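Local coordinates for protein uricase (Arthrobacter globiformis, PDB 2YZC) that catalyses the oxidation of uric acid by molecular oxygen to 5-hydroxyisourate, which is processed further to (S)-allantoin, at residues Q17-K22 / T45-G50; A23-V28 / N72-F77. All blocks are in the same frame, centred on the assembly; numbering follows the deposited sequence.

Contact 1 (17-22 with 45-50) and contact 2 (23-28 with 72-77) sit end to end on strand 13-31, their centres about 15 Å apart. Along the chain the order is 17-22, 23-28, 45-50, 72-77, so the segments alternate. Contact 1 pairs the strand with its hairpin partner, strand 38-50; contact 2 lays helix 67-78 against the continuation of the same strand. The two meet where T45 OG1 probably accepts a hydrogen bond from E24 N, 3.0 Å away. K22, at the junction, and T67, on the helix, both line the allantoate pocket, so one strand and one helix frame this side of the site, and both contacts border the second subunit.

Contact 1. Residues Q17-K22 / T45-G50; sequences QNQYGK and TSQLRG
This is an antiparallel strand pair in the hairpin of strands 13-31 and 38-50, mostly buried, with Y20 and L48 as its hydrogen-bonded pair. L48 N gives Y20 O a bond of 2.8 Å, answered by a weak one from Y20 N to L48 O. Further along, S46 N donates almost straight to K22 O (2.8 Å, 176° at the hydrogen). With CG between the backbone N and the carbonyl carbon (chi1 58°) and the chain extended beyond, the Q19 amide reaches alongside R49. R49 grips Q19 OE1 side-on, NE and NH2 each at 2.8 Å from that oxygen, with amide and guanidinium only 15° from coplanar. Two donors on OE1, with Q19 NE2 bonded to E280 of the second subunit, probably restrain the turn of the amide; R49 NH2 also makes a salt bridge with E138. G21 CA comes within 3.0 Å of S46 O, where a side chain would collide with that oxygen. On the other face the Y20 hydroxyl lies 3.9 Å from L48 CD1 and bonds to V65 O. K22, hydrogen-bonded to T67, lines the allantoate pocket. Such a hairpin, its sheet continuing into the second subunit beside the active site, is characteristic of the tunnelling (T-fold) uricases.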
ATOM      1  N   GLN A  17     -13.673  27.181  -7.466  1.00 24.09           N
ATOM      2  CA  GLN A  17     -13.679  26.620  -6.117  1.00 25.15           C
ATOM      3  C   GLN A  17     -12.244  26.337  -5.689  1.00 22.45           C
ATOM      4  O   GLN A  17     -11.414  25.940  -6.504  1.00 20.85           O
ATOM      5  CB  GLN A  17     -14.480  25.315  -6.075  1.00 29.59           C
ATOM      6  CG  GLN A  17     -15.977  25.473  -6.299  1.00 37.73           C
ATOM      7  CD  GLN A  17     -16.727  24.156  -6.154  1.00 41.26           C
ATOM      8  OE1 GLN A  17     -16.432  23.179  -6.848  1.00 44.75           O
ATOM      9  NE2 GLN A  17     -17.702  24.126  -5.250  1.00 42.54           N
ATOM     10  N   ASN A  18     -11.948  26.549  -4.413  1.00 20.62           N
ATOM     11  CA  ASN A  18     -10.601  26.301  -3.913  1.00 20.62           C
ATOM     12  C   ASN A  18     -10.602  26.159  -2.400  1.00 19.71           C
ATOM     13  O   ASN A  18     -11.498  26.661  -1.718  1.00 19.39           O
ATOM     14  CB  ASN A  18      -9.656  27.434  -4.343  1.00 21.72           C
ATOM     15  CG  ASN A  18     -10.009  28.772  -3.708  1.00 23.83           C
ATOM     16  OD1 ASN A  18      -9.573  29.080  -2.600  1.00 22.99           O
ATOM     17  ND2 ASN A  18     -10.808  29.570  -4.413  1.00 22.41           N
ATOM     18  N   GLN A  19      -9.599  25.458  -1.885  1.00 18.95           N
ATOM     19  CA  GLN A  19      -9.458  25.235  -0.453  1.00 18.41           C
ATOM     20  C   GLN A  19      -8.035  24.773  -0.183  1.00 17.13           C
ATOM     21  O   GLN A  19      -7.360  24.267  -1.073  1.00 16.48           O
ATOM     22  CB  GLN A  19     -10.455  24.178   0.036  1.00 19.15           C
ATOM     23  CG  GLN A  19     -10.332  22.813  -0.647  1.00 20.91           C
ATOM     24  CD  GLN A  19     -11.444  21.857  -0.251  1.00 22.93           C
ATOM     25  OE1 GLN A  19     -12.556  22.281   0.079  1.00 23.03           O
ATOM     26  NE2 GLN A  19     -11.159  20.557  -0.305  1.00 22.28           N
ATOM     27  N   TYR A  20      -7.572  24.961   1.043  1.00 16.84           N
ATOM     28  CA  TYR A  20      -6.218  24.555   1.382  1.00 16.94           C
ATOM     29  C   TYR A  20      -6.095  24.390   2.887  1.00 17.22           C
ATOM     30  O   TYR A  20      -6.861  24.981   3.656  1.00 17.12           O
ATOM     31  CB  TYR A  20      -5.208  25.610   0.928  1.00 16.02           C
ATOM     32  CG  TYR A  20      -5.099  26.750   1.910  1.00 18.38           C
ATOM     33  CD1 TYR A  20      -6.134  27.675   2.056  1.00 19.17           C
ATOM     34  CD2 TYR A  20      -4.001  26.849   2.764  1.00 18.10           C
ATOM     35  CE1 TYR A  20      -6.080  28.666   3.036  1.00 20.96           C
ATOM     36  CE2 TYR A  20      -3.936  27.827   3.745  1.00 18.71           C
ATOM     37  CZ  TYR A  20      -4.979  28.732   3.880  1.00 19.61           C
ATOM     38  OH  TYR A  20      -4.921  29.683   4.871  1.00 20.42           O
ATOM     39  N   GLY A  21      -5.112  23.601   3.306  1.00 15.68           N
ATOM     40  CA  GLY A  21      -4.901  23.403   4.725  1.00 16.26           C
ATOM     41  C   GLY A  21      -3.889  22.312   4.985  1.00 16.69           C
ATOM     42  O   GLY A  21      -3.112  21.959   4.102  1.00 15.62           O
ATOM     43  N   LYS A  22      -3.896  21.778   6.201  1.00 16.61           N
ATOM     44  CA  LYS A  22      -2.970  20.713   6.558  1.00 18.11           C
ATOM     45  C   LYS A  22      -3.732  19.400   6.563  1.00 17.25           C
ATOM     46  O   LYS A  22      -4.795  19.292   7.177  1.00 18.81           O
ATOM     47  CB  LYS A  22      -2.375  20.953   7.948  1.00 18.17           C
ATOM     48  CG  LYS A  22      -1.238  19.999   8.274  1.00 19.45           C
ATOM     49  CD  LYS A  22       0.020  20.351   7.483  1.00 19.23           C
ATOM     50  CE  LYS A  22       0.771  21.507   8.144  1.00 24.53           C
ATOM     51  NZ  LYS A  22       1.971  21.944   7.372  1.00 21.69           N
ATOM     52  N   THR A  45      -7.626  16.290   9.186  1.00 16.90           N
ATOM     53  CA  THR A  45      -7.358  17.125   8.026  1.00 16.92           C
ATOM     54  C   THR A  45      -8.180  18.404   8.158  1.00 18.48           C
ATOM     55  O   THR A  45      -9.376  18.355   8.454  1.00 18.52           O
ATOM     56  CB  THR A  45      -7.732  16.407   6.720  1.00 17.69           C
ATOM     57  OG1 THR A  45      -6.813  15.326   6.491  1.00 17.19           O
ATOM     58  CG2 THR A  45      -7.682  17.381   5.538  1.00 19.47           C
ATOM     59  N   SER A  46      -7.528  19.540   7.932  1.00 18.27           N
ATOM     60  CA  SER A  46      -8.169  20.849   8.029  1.00 19.38           C
ATOM     61  C   SER A  46      -7.958  21.655   6.754  1.00 19.17           C
ATOM     62  O   SER A  46      -6.829  21.795   6.288  1.00 20.50           O
ATOM     63  CB  SER A  46      -7.577  21.621   9.216  1.00 21.43           C
ATOM     64  OG  SER A  46      -7.957  22.991   9.208  1.00 24.06           O
ATOM     65  N   GLN A  47      -9.042  22.170   6.182  1.00 20.00           N
ATOM     66  CA  GLN A  47      -8.939  22.995   4.981  1.00 21.10           C
ATOM     67  C   GLN A  47      -9.911  24.165   5.048  1.00 20.84           C
ATOM     68  O   GLN A  47     -11.079  24.006   5.408  1.00 20.99           O
ATOM     69  CB  GLN A  47      -9.179  22.170   3.718  1.00 22.38           C
ATOM     70  CG  GLN A  47      -7.989  21.280   3.362  1.00 24.07           C
ATOM     71  CD  GLN A  47      -8.210  20.498   2.092  1.00 23.30           C
ATOM     72  OE1 GLN A  47      -7.498  20.681   1.103  1.00 25.82           O
ATOM     73  NE2 GLN A  47      -9.202  19.622   2.107  1.00 22.66           N
ATOM     74  N   LEU A  48      -9.410  25.341   4.696  1.00 19.41           N
ATOM     75  CA  LEU A  48     -10.204  26.552   4.751  1.00 18.55           C
ATOM     76  C   LEU A  48     -10.715  27.001   3.397  1.00 19.14           C
ATOM     77  O   LEU A  48     -10.114  26.714   2.364  1.00 16.26           O
ATOM     78  CB  LEU A  48      -9.375  27.678   5.367  1.00 19.13           C
ATOM     79  CG  LEU A  48      -8.658  27.338   6.677  1.00 20.59           C
ATOM     80  CD1 LEU A  48      -7.918  28.576   7.183  1.00 21.53           C
ATOM     81  CD2 LEU A  48      -9.664  26.850   7.708  1.00 22.15           C
ATOM     82  N   ARG A  49     -11.834  27.717   3.429  1.00 18.71           N
ATOM     83  CA  ARG A  49     -12.456  28.260   2.236  1.00 20.57           C
ATOM     84  C   ARG A  49     -12.779  29.718   2.528  1.00 20.94           C
ATOM     85  O   ARG A  49     -13.119  30.075   3.660  1.00 19.99           O
ATOM     86  CB  ARG A  49     -13.738  27.500   1.907  1.00 18.33           C
ATOM     87  CG  ARG A  49     -13.498  26.069   1.471  1.00 21.54           C
ATOM     88  CD  ARG A  49     -14.793  25.287   1.457  1.00 22.66           C
ATOM     89  NE  ARG A  49     -14.582  23.893   1.084  1.00 24.39           N
ATOM     90  CZ  ARG A  49     -15.519  22.954   1.144  1.00 25.22           C
ATOM     91  NH1 ARG A  49     -16.737  23.259   1.571  1.00 26.40           N
ATOM     92  NH2 ARG A  49     -15.240  21.711   0.771  1.00 25.22           N
ATOM     93  N   GLY A  50     -12.664  30.557   1.505  1.00 22.23           N
ATOM     94  CA  GLY A  50     -12.944  31.968   1.684  1.00 24.24           C
ATOM     95  C   GLY A  50     -12.346  32.773   0.555  1.00 24.48           C
ATOM     96  O   GLY A  50     -12.261  32.293  -0.576  1.00 24.93           O
TER
HETATM   97  O   HOH W   1     -11.906  29.333  -1.070  1.00 22.90           O
HETATM   98  O   HOH W   2     -11.109  32.244  -3.027  1.00 27.64           O

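Contact 2. Residues A23-V28 / N72-F77; sequences AEVRLV and NTVYAF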
ATOM      1  N   ALA A  23      -3.189  18.403   5.878  1.00 15.94           N
ATOM      2  CA  ALA A  23      -3.835  17.102   5.812  1.00 14.78           C
ATOM      3  C   ALA A  23      -3.085  16.050   6.620  1.00 16.49           C
ATOM      4  O   ALA A  23      -1.867  16.125   6.791  1.00 15.65           O
ATOM      5  CB  ALA A  23      -3.946  16.646   4.361  1.00 17.52           C
ATOM      6  N   GLU A  24      -3.845  15.078   7.112  1.00 15.65           N
ATOM      7  CA  GLU A  24      -3.332  13.953   7.882  1.00 16.21           C
ATOM      8  C   GLU A  24      -2.438  14.281   9.073  1.00 16.08           C
ATOM      9  O   GLU A  24      -1.283  13.846   9.147  1.00 15.93           O
ATOM     10  CB  GLU A  24      -2.635  12.967   6.935  1.00 17.90           C
ATOM     11  CG  GLU A  24      -3.544  12.541   5.775  1.00 17.88           C
ATOM     12  CD  GLU A  24      -3.148  11.214   5.148  1.00 22.30           C
ATOM     13  OE1 GLU A  24      -2.785  11.195   3.950  1.00 19.96           O
ATOM     14  OE2 GLU A  24      -3.206  10.190   5.857  1.00 22.25           O
ATOM     15  N   VAL A  25      -2.993  15.045  10.008  1.00 13.93           N
ATOM     16  CA  VAL A  25      -2.293  15.403  11.239  1.00 14.30           C
ATOM     17  C   VAL A  25      -2.623  14.252  12.193  1.00 15.98           C
ATOM     18  O   VAL A  25      -3.767  14.103  12.622  1.00 15.82           O
ATOM     19  CB  VAL A  25      -2.824  16.732  11.816  1.00 16.01           C
ATOM     20  CG1 VAL A  25      -2.189  17.013  13.182  1.00 15.70           C
ATOM     21  CG2 VAL A  25      -2.514  17.869  10.849  1.00 15.27           C
ATOM     22  N   ARG A  26      -1.629  13.423  12.498  1.00 16.93           N
ATOM     23  CA  ARG A  26      -1.846  12.279  13.379  1.00 17.90           C
ATOM     24  C   ARG A  26      -1.782  12.688  14.840  1.00 17.65           C
ATOM     25  O   ARG A  26      -0.756  13.169  15.331  1.00 19.28           O
ATOM     26  CB  ARG A  26      -0.825  11.184  13.070  1.00 18.14           C
ATOM     27  CG  ARG A  26      -1.076  10.503  11.727  1.00 19.31           C
ATOM     28  CD  ARG A  26      -2.238   9.511  11.804  1.00 21.11           C
ATOM     29  NE  ARG A  26      -1.889   8.329  12.595  1.00 23.18           N
ATOM     30  CZ  ARG A  26      -2.307   8.091  13.836  1.00 23.91           C
ATOM     31  NH1 ARG A  26      -1.922   6.985  14.462  1.00 26.34           N
ATOM     32  NH2 ARG A  26      -3.112   8.944  14.450  1.00 24.40           N
ATOM     33  N   LEU A  27      -2.898  12.485  15.528  1.00 17.71           N
ATOM     34  CA  LEU A  27      -3.018  12.857  16.926  1.00 18.65           C
ATOM     35  C   LEU A  27      -3.430  11.715  17.835  1.00 16.94           C
ATOM     36  O   LEU A  27      -4.322  10.939  17.512  1.00 17.70           O
ATOM     37  CB  LEU A  27      -4.057  13.979  17.071  1.00 16.93           C
ATOM     38  CG  LEU A  27      -4.694  14.156  18.460  1.00 17.98           C
ATOM     39  CD1 LEU A  27      -3.709  14.849  19.408  1.00 16.78           C
ATOM     40  CD2 LEU A  27      -5.967  14.980  18.331  1.00 21.14           C
ATOM     41  N   VAL A  28      -2.766  11.623  18.979  1.00 17.90           N
ATOM     42  CA  VAL A  28      -3.128  10.636  19.976  1.00 17.20           C
ATOM     43  C   VAL A  28      -3.325  11.433  21.253  1.00 18.88           C
ATOM     44  O   VAL A  28      -2.409  12.118  21.712  1.00 17.96           O
ATOM     45  CB  VAL A  28      -2.036   9.564  20.173  1.00 19.12           C
ATOM     46  CG1 VAL A  28      -2.337   8.736  21.420  1.00 20.26           C
ATOM     47  CG2 VAL A  28      -2.001   8.642  18.966  1.00 17.27           C
ATOM     48  N   ASN A  72      -0.905  23.312  14.301  1.00 17.13           N
ATOM     49  CA  ASN A  72      -0.692  23.660  15.706  1.00 16.91           C
ATOM     50  C   ASN A  72      -2.017  23.788  16.451  1.00 17.50           C
ATOM     51  O   ASN A  72      -2.131  23.387  17.611  1.00 17.14           O
ATOM     52  CB  ASN A  72       0.067  24.986  15.839  1.00 18.27           C
ATOM     53  CG  ASN A  72       1.507  24.890  15.381  1.00 18.11           C
ATOM     54  OD1 ASN A  72       2.098  23.811  15.373  1.00 19.47           O
ATOM     55  ND2 ASN A  72       2.088  26.026  15.021  1.00 18.86           N
ATOM     56  N   THR A  73      -3.014  24.355  15.781  1.00 16.48           N
ATOM     57  CA  THR A  73      -4.322  24.556  16.392  1.00 18.97           C
ATOM     58  C   THR A  73      -4.973  23.228  16.764  1.00 18.95           C
ATOM     59  O   THR A  73      -5.628  23.123  17.800  1.00 19.14           O
ATOM     60  CB  THR A  73      -5.242  25.358  15.453  1.00 18.62           C
ATOM     61  OG1 THR A  73      -4.586  26.581  15.084  1.00 19.54           O
ATOM     62  CG2 THR A  73      -6.550  25.692  16.147  1.00 19.11           C
ATOM     63  N   VAL A  74      -4.784  22.214  15.922  1.00 19.82           N
ATOM     64  CA  VAL A  74      -5.330  20.884  16.194  1.00 19.11           C
ATOM     65  C   VAL A  74      -4.762  20.336  17.507  1.00 18.90           C
ATOM     66  O   VAL A  74      -5.500  19.848  18.365  1.00 18.51           O
ATOM     67  CB  VAL A  74      -4.988  19.900  15.053  1.00 20.92           C
ATOM     68  CG1 VAL A  74      -5.376  18.477  15.444  1.00 20.67           C
ATOM     69  CG2 VAL A  74      -5.718  20.316  13.783  1.00 21.48           C
ATOM     70  N   TYR A  75      -3.446  20.416  17.669  1.00 17.61           N
ATOM     71  CA  TYR A  75      -2.824  19.914  18.891  1.00 16.49           C
ATOM     72  C   TYR A  75      -3.196  20.763  20.111  1.00 17.03           C
ATOM     73  O   TYR A  75      -3.451  20.230  21.189  1.00 18.12           O
ATOM     74  CB  TYR A  75      -1.301  19.848  18.718  1.00 16.25           C
ATOM     75  CG  TYR A  75      -0.857  18.741  17.781  1.00 16.71           C
ATOM     76  CD1 TYR A  75      -1.149  17.408  18.068  1.00 18.80           C
ATOM     77  CD2 TYR A  75      -0.174  19.026  16.596  1.00 18.67           C
ATOM     78  CE1 TYR A  75      -0.779  16.382  17.201  1.00 15.61           C
ATOM     79  CE2 TYR A  75       0.207  18.002  15.714  1.00 16.71           C
ATOM     80  CZ  TYR A  75      -0.102  16.688  16.027  1.00 17.74           C
ATOM     81  OH  TYR A  75       0.253  15.675  15.172  1.00 18.42           O
ATOM     82  N   ALA A  76      -3.234  22.081  19.942  1.00 17.53           N
ATOM     83  CA  ALA A  76      -3.587  22.970  21.046  1.00 19.62           C
ATOM     84  C   ALA A  76      -5.004  22.666  21.525  1.00 19.12           C
ATOM     85  O   ALA A  76      -5.260  22.613  22.728  1.00 19.45           O
ATOM     86  CB  ALA A  76      -3.483  24.435  20.612  1.00 17.50           C
ATOM     87  N   PHE A  77      -5.922  22.456  20.588  1.00 16.77           N
ATOM     88  CA  PHE A  77      -7.295  22.165  20.967  1.00 18.82           C
ATOM     89  C   PHE A  77      -7.426  20.792  21.607  1.00 19.06           C
ATOM     90  O   PHE A  77      -8.260  20.603  22.490  1.00 18.86           O
ATOM     91  CB  PHE A  77      -8.240  22.264  19.757  1.00 18.77           C
ATOM     92  CG  PHE A  77      -8.636  23.678  19.399  1.00 22.90           C
ATOM     93  CD1 PHE A  77      -9.692  23.912  18.521  1.00 24.67           C
ATOM     94  CD2 PHE A  77      -7.959  24.773  19.934  1.00 23.52           C
ATOM     95  CE1 PHE A  77     -10.070  25.212  18.181  1.00 24.59           C
ATOM     96  CE2 PHE A  77      -8.329  26.079  19.600  1.00 25.45           C
ATOM     97  CZ  PHE A  77      -9.386  26.299  18.722  1.00 25.11           C
TER
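Y75 meets the strand with its hydroxyl and one ring edge, while V74 supplies a smaller apolar contact. The polar part is one bond: Y75 OH donates to R26 O at 2.7 Å. The oxygen lies at the ring edge, in its plane, but the hydroxyl stands 48° out of the carbonyl plane and so is not on a lone pair. The R26 side chain starts away from the helix and forms a salt bridge with D41.

The apolar part lies along the ring beside that bond. V25 and Y75 reach toward each other tip to tip, with V25 CG1 3.5 Å from Y75 CZ. Standing anti to the backbone N (chi1 174°), this methyl points to the helix, where it meets both the tyrosine and, at 4.2 Å, V74 CG1. L27 slides past the tyrosine in the opposite direction, CD1 lying 3.9 Å from Y75 CD1 at the ring edge. Replacing Y75 by an alanine would probably leave R26 O without its hydroxyl donor and open a gap beside V25 and L27.

Helix and strand segments run 22° from parallel with axes 9.6 Å apart, a spacing that the long tyrosine bridges. Y75 also packs on Y270 of the third subunit, and A76 on Y171 of the second. The chemistry implies a helix held to the sheet by apolar packing, with one side-chain hydroxyl tying it directly to the strand backbone.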